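Local coordinates for protein Ton_1535 (Thermococcus onnurineus, PDB 3ZPJ) that is of unknown function but folds as an all-helical alpha-solenoid with an unusual left-handed helical turn, at residues Thr37-Thr42 against Pro54-Asp59; Asn132-Phe137 against Met178-Met183. All blocks are in the same frame, centred on the assembly; numbering follows the deposited sequence.

Interaction 1. Residues Thr37-Thr42 against Pro54-Asp59; sequences TKIVVT and PSIMED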
ATOM      1  N   THR A  37       0.196 -22.634   9.305  1.00 48.92           N
ATOM      2  CA  THR A  37      -0.685 -21.478   9.215  1.00 53.57           C
ATOM      3  C   THR A  37      -1.143 -21.156   7.788  1.00 54.17           C
ATOM      4  O   THR A  37      -2.233 -20.630   7.594  1.00 55.20           O
ATOM      5  CB  THR A  37      -0.087 -20.229   9.909  1.00 44.21           C
ATOM      6  OG1 THR A  37       1.231 -19.989   9.430  1.00 36.97           O
ATOM      7  CG2 THR A  37      -0.026 -20.432  11.410  1.00 48.27           C
ATOM      8  N   LYS A  38      -0.313 -21.488   6.802  1.00 59.04           N
ATOM      9  CA  LYS A  38      -0.617 -21.246   5.392  1.00 55.70           C
ATOM     10  C   LYS A  38      -1.682 -22.215   4.895  1.00 52.86           C
ATOM     11  O   LYS A  38      -2.450 -21.908   3.988  1.00 56.96           O
ATOM     12  CB  LYS A  38       0.654 -21.405   4.559  1.00 62.54           C
ATOM     13  CG  LYS A  38       0.628 -20.730   3.195  1.00 68.59           C
ATOM     14  CD  LYS A  38       2.032 -20.722   2.588  1.00 76.19           C
ATOM     15  CE  LYS A  38       3.036 -20.082   3.552  1.00 78.35           C
ATOM     16  NZ  LYS A  38       4.448 -20.218   3.108  1.00 78.67           N
ATOM     17  N   ILE A  39      -1.702 -23.404   5.481  1.00 48.35           N
ATOM     18  CA  ILE A  39      -2.777 -24.346   5.239  1.00 38.60           C
ATOM     19  C   ILE A  39      -4.113 -23.824   5.769  1.00 48.64           C
ATOM     20  O   ILE A  39      -5.130 -23.873   5.080  1.00 55.12           O
ATOM     21  CB  ILE A  39      -2.473 -25.675   5.905  1.00 37.60           C
ATOM     22  CG1 ILE A  39      -1.289 -26.337   5.200  1.00 40.42           C
ATOM     23  CG2 ILE A  39      -3.713 -26.566   5.899  1.00 45.41           C
ATOM     24  CD1 ILE A  39      -1.088 -27.769   5.592  1.00 42.31           C
ATOM     25  N   VAL A  40      -4.103 -23.338   7.005  1.00 56.07           N
ATOM     26  CA  VAL A  40      -5.291 -22.759   7.622  1.00 54.36           C
ATOM     27  C   VAL A  40      -5.827 -21.595   6.804  1.00 54.04           C
ATOM     28  O   VAL A  40      -7.023 -21.506   6.545  1.00 60.21           O
ATOM     29  CB  VAL A  40      -4.995 -22.256   9.051  1.00 51.61           C
ATOM     30  CG1 VAL A  40      -6.042 -21.223   9.494  1.00 46.08           C
ATOM     31  CG2 VAL A  40      -4.942 -23.428  10.025  1.00 51.44           C
ATOM     32  N   VAL A  41      -4.935 -20.701   6.403  1.00 50.39           N
ATOM     33  CA  VAL A  41      -5.340 -19.513   5.666  1.00 61.64           C
ATOM     34  C   VAL A  41      -6.001 -19.868   4.322  1.00 73.08           C
ATOM     35  O   VAL A  41      -7.087 -19.373   4.018  1.00 73.15           O
ATOM     36  CB  VAL A  41      -4.169 -18.506   5.515  1.00 54.61           C
ATOM     37  CG1 VAL A  41      -4.486 -17.431   4.495  1.00 59.40           C
ATOM     38  CG2 VAL A  41      -3.843 -17.864   6.867  1.00 47.28           C
ATOM     39  N   THR A  42      -5.380 -20.748   3.539  1.00 75.14           N
ATOM     40  CA  THR A  42      -5.979 -21.142   2.264  1.00 66.22           C
ATOM     41  C   THR A  42      -7.328 -21.837   2.457  1.00 66.65           C
ATOM     42  O   THR A  42      -8.240 -21.622   1.671  1.00 70.06           O
ATOM     43  CB  THR A  42      -5.037 -21.991   1.376  1.00 56.97           C
ATOM     44  OG1 THR A  42      -4.651 -23.178   2.077  1.00 64.93           O
ATOM     45  CG2 THR A  42      -3.796 -21.184   0.991  1.00 47.08           C
ATOM     46  N   PRO A  54      -9.196 -25.476  13.848  1.00 63.11           N
ATOM     47  CA  PRO A  54      -8.836 -25.445  15.267  1.00 58.47           C
ATOM     48  C   PRO A  54      -7.703 -26.406  15.603  1.00 56.25           C
ATOM     49  O   PRO A  54      -6.802 -26.035  16.361  1.00 52.26           O
ATOM     50  CB  PRO A  54     -10.132 -25.891  15.961  1.00 62.85           C
ATOM     51  CG  PRO A  54     -11.209 -25.493  15.021  1.00 57.89           C
ATOM     52  CD  PRO A  54     -10.621 -25.811  13.671  1.00 66.32           C
ATOM     53  N   SER A  55      -7.755 -27.617  15.053  1.00 53.18           N
ATOM     54  CA  SER A  55      -6.730 -28.618  15.329  1.00 56.00           C
ATOM     55  C   SER A  55      -5.339 -28.210  14.822  1.00 59.24           C
ATOM     56  O   SER A  55      -4.321 -28.482  15.467  1.00 64.07           O
ATOM     57  CB  SER A  55      -7.122 -29.961  14.730  1.00 49.88           C
ATOM     58  OG  SER A  55      -6.094 -30.906  14.954  1.00 55.71           O
ATOM     59  N   ILE A  56      -5.301 -27.567  13.664  1.00 45.87           N
ATOM     60  CA  ILE A  56      -4.047 -27.122  13.093  1.00 52.40           C
ATOM     61  C   ILE A  56      -3.441 -25.968  13.896  1.00 54.10           C
ATOM     62  O   ILE A  56      -2.233 -25.953  14.162  1.00 50.37           O
ATOM     63  CB  ILE A  56      -4.230 -26.643  11.648  1.00 52.76           C
ATOM     64  CG1 ILE A  56      -4.839 -27.744  10.783  1.00 59.09           C
ATOM     65  CG2 ILE A  56      -2.900 -26.204  11.075  1.00 44.10           C
ATOM     66  CD1 ILE A  56      -5.119 -27.295   9.358  1.00 60.71           C
ATOM     67  N   MET A  57      -4.274 -24.993  14.254  1.00 51.27           N
ATOM     68  CA  MET A  57      -3.812 -23.859  15.058  1.00 51.62           C
ATOM     69  C   MET A  57      -3.255 -24.337  16.406  1.00 54.00           C
ATOM     70  O   MET A  57      -2.226 -23.840  16.874  1.00 55.94           O
ATOM     71  CB  MET A  57      -4.930 -22.835  15.258  1.00 42.50           C
ATOM     72  CG  MET A  57      -5.255 -22.007  14.020  1.00 40.70           C
ATOM     73  SD  MET A  57      -3.874 -21.124  13.288  1.00 39.34           S
ATOM     74  CE  MET A  57      -4.773 -19.837  12.478  1.00 77.72           C
ATOM     75  N   GLU A  58      -3.922 -25.314  17.016  1.00 50.17           N
ATOM     76  CA  GLU A  58      -3.393 -25.973  18.212  1.00 52.04           C
ATOM     77  C   GLU A  58      -1.990 -26.543  17.987  1.00 44.99           C
ATOM     78  O   GLU A  58      -1.138 -26.467  18.868  1.00 51.55           O
ATOM     79  CB  GLU A  58      -4.314 -27.104  18.683  1.00 54.65           C
ATOM     80  CG  GLU A  58      -5.585 -26.681  19.393  1.00 68.22           C
ATOM     81  CD  GLU A  58      -6.443 -27.891  19.785  1.00 89.03           C
ATOM     82  OE1 GLU A  58      -6.238 -28.986  19.208  1.00 90.51           O
ATOM     83  OE2 GLU A  58      -7.313 -27.754  20.673  1.00 97.30           O
ATOM     84  N   ASP A  59      -1.756 -27.139  16.822  1.00 42.86           N
ATOM     85  CA  ASP A  59      -0.453 -27.740  16.542  1.00 45.80           C
ATOM     86  C   ASP A  59       0.615 -26.672  16.394  1.00 44.54           C
ATOM     87  O   ASP A  59       1.735 -26.811  16.902  1.00 42.55           O
ATOM     88  CB  ASP A  59      -0.511 -28.582  15.280  1.00 50.15           C
ATOM     89  CG  ASP A  59      -1.317 -29.826  15.462  1.00 60.47           C
ATOM     90  OD1 ASP A  59      -1.577 -30.205  16.628  1.00 62.80           O
ATOM     91  OD2 ASP A  59      -1.687 -30.425  14.437  1.00 67.87           O
TER
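Two successive antiparallel helices of the alpha-solenoid, helix 29-45 and helix 53-66, pack here near the N-terminal end of the chain. At this point their axes come within 9.6 Å and run at 157° to each other. The contact is apolar and buried. Val40 and Ile56 both point toward the other helix and slide past each other in opposite directions. CG2 of Val40 lies 3.6 Å from CG2 of Ile56 and also rests on its CB. The other branch of Val40, CG1, is anti to the backbone N and meets the methyl CE of Met57 at 3.5 Å. Met57 starts out along the flank of its helix. A bend at its second torsion (chi2 -55°) turns the thioether back toward Val40, and the two side chains cross at about a right angle. Ile39 adds a second crossing, with its CG2 3.8 Å from CD1 of Ile56. Thr37 borders Met57 through its methyl CG2, while its OG1 is hydrogen-bonded to the carbonyl O of Val33 in its own helix. Leu20 of helix 16-22 touches both Ile39 and Ile56. Thr83 of helix 70-86 touches Thr37 and Met57, and Met87, just beyond that helix, reaches Val40 and Met57.

Interaction 2. Residues Asn132-Phe137 against Met178-Met183; sequences NALEIF and MDFYKM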
ATOM      1  N   ASN A 132      -0.664   0.093  14.642  1.00 37.24           N
ATOM      2  CA  ASN A 132       0.182  -0.666  15.576  1.00 43.80           C
ATOM      3  C   ASN A 132       1.509  -1.032  14.927  1.00 40.48           C
ATOM      4  O   ASN A 132       2.564  -0.974  15.555  1.00 47.68           O
ATOM      5  CB  ASN A 132      -0.501  -1.955  16.048  1.00 39.88           C
ATOM      6  CG  ASN A 132      -1.696  -1.693  16.921  1.00 56.97           C
ATOM      7  OD1 ASN A 132      -2.650  -1.040  16.503  1.00 62.91           O
ATOM      8  ND2 ASN A 132      -1.663  -2.214  18.138  1.00 64.43           N
ATOM      9  N   ALA A 133       1.437  -1.429  13.667  1.00 26.53           N
ATOM     10  CA  ALA A 133       2.618  -1.817  12.934  1.00 28.59           C
ATOM     11  C   ALA A 133       3.654  -0.697  12.932  1.00 37.97           C
ATOM     12  O   ALA A 133       4.818  -0.934  13.253  1.00 52.11           O
ATOM     13  CB  ALA A 133       2.248  -2.198  11.526  1.00 27.78           C
ATOM     14  N   LEU A 134       3.231   0.518  12.588  1.00 35.73           N
ATOM     15  CA  LEU A 134       4.143   1.664  12.563  1.00 36.64           C
ATOM     16  C   LEU A 134       4.808   1.895  13.909  1.00 37.67           C
ATOM     17  O   LEU A 134       6.013   2.150  13.993  1.00 39.60           O
ATOM     18  CB  LEU A 134       3.413   2.940  12.173  1.00 39.73           C
ATOM     19  CG  LEU A 134       3.288   3.241  10.687  1.00 50.03           C
ATOM     20  CD1 LEU A 134       2.707   4.633  10.522  1.00 51.58           C
ATOM     21  CD2 LEU A 134       4.652   3.142  10.033  1.00 54.79           C
ATOM     22  N   GLU A 135       4.007   1.826  14.954  1.00 26.23           N
ATOM     23  CA  GLU A 135       4.510   2.078  16.284  1.00 32.00           C
ATOM     24  C   GLU A 135       5.656   1.107  16.576  1.00 37.50           C
ATOM     25  O   GLU A 135       6.693   1.491  17.092  1.00 45.16           O
ATOM     26  CB  GLU A 135       3.386   1.922  17.305  1.00 36.84           C
ATOM     27  CG  GLU A 135       3.770   2.306  18.729  1.00 47.94           C
ATOM     28  CD  GLU A 135       2.679   1.975  19.751  1.00 62.78           C
ATOM     29  OE1 GLU A 135       1.689   1.294  19.389  1.00 57.71           O
ATOM     30  OE2 GLU A 135       2.811   2.406  20.920  1.00 75.89           O
ATOM     31  N   ILE A 136       5.471  -0.145  16.186  1.00 37.14           N
ATOM     32  CA  ILE A 136       6.452  -1.167  16.448  1.00 32.36           C
ATOM     33  C   ILE A 136       7.665  -1.025  15.532  1.00 34.72           C
ATOM     34  O   ILE A 136       8.810  -1.202  15.973  1.00 34.76           O
ATOM     35  CB  ILE A 136       5.823  -2.560  16.324  1.00 33.79           C
ATOM     36  CG1 ILE A 136       4.717  -2.720  17.369  1.00 33.71           C
ATOM     37  CG2 ILE A 136       6.881  -3.657  16.451  1.00 26.73           C
ATOM     38  CD1 ILE A 136       5.153  -2.384  18.784  1.00 33.39           C
ATOM     39  N   PHE A 137       7.422  -0.677  14.269  1.00 27.79           N
ATOM     40  CA  PHE A 137       8.531  -0.417  13.356  1.00 34.92           C
ATOM     41  C   PHE A 137       9.418   0.676  13.942  1.00 33.22           C
ATOM     42  O   PHE A 137      10.638   0.602  13.860  1.00 32.32           O
ATOM     43  CB  PHE A 137       8.037   0.011  11.966  1.00 27.36           C
ATOM     44  CG  PHE A 137       7.835  -1.128  11.000  1.00 31.42           C
ATOM     45  CD1 PHE A 137       8.895  -1.956  10.646  1.00 29.17           C
ATOM     46  CD2 PHE A 137       6.594  -1.341  10.404  1.00 28.65           C
ATOM     47  CE1 PHE A 137       8.730  -2.994   9.729  1.00 30.63           C
ATOM     48  CE2 PHE A 137       6.410  -2.384   9.486  1.00 28.78           C
ATOM     49  CZ  PHE A 137       7.482  -3.216   9.143  1.00 26.17           C
ATOM     50  N   MET A 178       1.137   4.870   2.773  1.00 37.95           N
ATOM     51  CA  MET A 178       1.992   6.039   2.611  1.00 29.64           C
ATOM     52  C   MET A 178       3.048   6.201   3.721  1.00 34.47           C
ATOM     53  O   MET A 178       4.222   6.420   3.436  1.00 40.57           O
ATOM     54  CB  MET A 178       1.152   7.328   2.433  1.00 28.77           C
ATOM     55  CG  MET A 178       1.887   8.404   1.626  1.00 35.87           C
ATOM     56  SD  MET A 178       2.075   7.974  -0.141  1.00 31.96           S
ATOM     57  CE  MET A 178       0.327   7.989  -0.568  1.00 26.22           C
ATOM     58  N   ASP A 179       2.647   6.064   4.976  1.00 34.59           N
ATOM     59  CA  ASP A 179       3.588   6.254   6.082  1.00 33.82           C
ATOM     60  C   ASP A 179       4.746   5.234   6.096  1.00 32.07           C
ATOM     61  O   ASP A 179       5.868   5.564   6.466  1.00 41.80           O
ATOM     62  CB  ASP A 179       2.834   6.234   7.393  1.00 31.78           C
ATOM     63  CG  ASP A 179       2.120   7.546   7.674  1.00 41.96           C
ATOM     64  OD1 ASP A 179       2.553   8.574   7.115  1.00 40.35           O
ATOM     65  OD2 ASP A 179       1.141   7.545   8.457  1.00 48.14           O
ATOM     66  N   PHE A 180       4.459   4.010   5.669  1.00 27.20           N
ATOM     67  CA  PHE A 180       5.451   2.945   5.593  1.00 28.48           C
ATOM     68  C   PHE A 180       6.467   3.267   4.512  1.00 32.65           C
ATOM     69  O   PHE A 180       7.677   3.119   4.703  1.00 32.22           O
ATOM     70  CB  PHE A 180       4.766   1.604   5.298  1.00 29.91           C
ATOM     71  CG  PHE A 180       3.830   1.162   6.389  1.00 37.37           C
ATOM     72  CD1 PHE A 180       2.537   1.663   6.457  1.00 38.02           C
ATOM     73  CD2 PHE A 180       4.257   0.281   7.374  1.00 36.43           C
ATOM     74  CE1 PHE A 180       1.680   1.288   7.475  1.00 38.29           C
ATOM     75  CE2 PHE A 180       3.405  -0.097   8.396  1.00 36.17           C
ATOM     76  CZ  PHE A 180       2.107   0.400   8.446  1.00 30.64           C
ATOM     77  N   TYR A 181       5.966   3.711   3.370  1.00 36.28           N
ATOM     78  CA  TYR A 181       6.830   4.087   2.268  1.00 33.82           C
ATOM     79  C   TYR A 181       7.746   5.278   2.596  1.00 25.94           C
ATOM     80  O   TYR A 181       8.918   5.292   2.213  1.00 36.85           O
ATOM     81  CB  TYR A 181       5.994   4.440   1.051  1.00 31.56           C
ATOM     82  CG  TYR A 181       5.395   3.290   0.296  1.00 27.81           C
ATOM     83  CD1 TYR A 181       5.971   2.026   0.295  1.00 25.67           C
ATOM     84  CD2 TYR A 181       4.240   3.486  -0.461  1.00 35.13           C
ATOM     85  CE1 TYR A 181       5.376   0.959  -0.442  1.00 23.77           C
ATOM     86  CE2 TYR A 181       3.660   2.461  -1.184  1.00 21.42           C
ATOM     87  CZ  TYR A 181       4.214   1.208  -1.179  1.00 31.05           C
ATOM     88  OH  TYR A 181       3.586   0.235  -1.936  1.00 34.70           O
ATOM     89  N   LYS A 182       7.223   6.273   3.296  1.00 31.77           N
ATOM     90  CA  LYS A 182       8.039   7.431   3.647  1.00 33.14           C
ATOM     91  C   LYS A 182       9.198   7.024   4.557  1.00 35.12           C
ATOM     92  O   LYS A 182      10.320   7.495   4.369  1.00 33.63           O
ATOM     93  CB  LYS A 182       7.211   8.506   4.348  1.00 31.53           C
ATOM     94  CG  LYS A 182       5.928   8.873   3.666  1.00 50.92           C
ATOM     95  CD  LYS A 182       6.095   9.904   2.588  1.00 58.75           C
ATOM     96  CE  LYS A 182       4.750  10.550   2.306  1.00 62.15           C
ATOM     97  NZ  LYS A 182       4.125  10.986   3.587  1.00 66.86           N
ATOM     98  N   MET A 183       8.926   6.149   5.531  1.00 35.90           N
ATOM     99  CA  MET A 183       9.967   5.684   6.476  1.00 32.93           C
ATOM    100  C   MET A 183      11.027   4.867   5.733  1.00 22.93           C
ATOM    101  O   MET A 183      12.232   5.099   5.891  1.00 27.33           O
ATOM    102  CB  MET A 183       9.380   4.891   7.659  1.00 29.33           C
ATOM    103  CG  MET A 183      10.259   4.937   8.920  1.00 47.32           C
ATOM    104  SD  MET A 183       9.676   4.129  10.431  1.00 31.33           S
ATOM    105  CE  MET A 183       7.960   4.423  10.279  1.00 31.84           C
TER
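Leu134 lies over one face of the Phe180 ring. Its CD2 stands 3.9 Å from the ring centroid and 13° off the normal, a CH-pi contact centred on the ring. CG of the same leucine sits nearer the rim of that face, 3.8 Å from CZ of Phe180. The ring edge is met by two other residues. CB of Ala133 lies near the ring plane, 3.9 Å from CE2 of Phe180. Phe137 also comes to this edge, with its CE2 3.9 Å from CE2 of Phe180, and the two side chains cross at about a right angle. Helix 130-146 and helix 174-190 supply these groups. Where they meet, the segments run near-parallel (18°), with axes 10.8 Å apart at closest approach, and the large side chains bridge that distance. Helix 151-170 lies between them in sequence, a next-but-one helix pairing consistent with the stacked layers of an alpha-solenoid. The two methyls of Leu134 reach different residues of helix 174-190. CD1 touches CB of Asp179 at 3.5 Å, at the exposed margin, while CD2 also meets CE of Met183 at 3.6 Å. Met183 is extended to its SD and bends only at chi3 (-34°), which brings CE to the leucine. An alanine at Phe180 would remove the ring that Leu134 covers and Ala133 and Phe137 border, and would probably loosen the packing between the two helices. Helix 151-170 packs beside the pair: Ala168 touches Phe180, Leu164 touches Phe137, and Leu165 touches both Phe137 and Met183.

How the interactions relate
Both contacts are apolar helix packing within one solenoid chain, but they use different helices. Their centres are 28 Å apart, and about 17 Å separates their nearest atoms. Interaction 1 comes first in sequence and lies farther from the centre of the chain, yet all its touching residues are buried. It joins consecutive antiparallel helices through branched aliphatic side chains and a methionine. Interaction 2 is nearer the centre but only partly buried, with an exposed aspartate at its margin. It joins near-parallel helices with another helix between them in sequence. Its axes are farther apart, and a leucine laid over a phenylalanine face takes the place that valine and isoleucine hold in interaction 1.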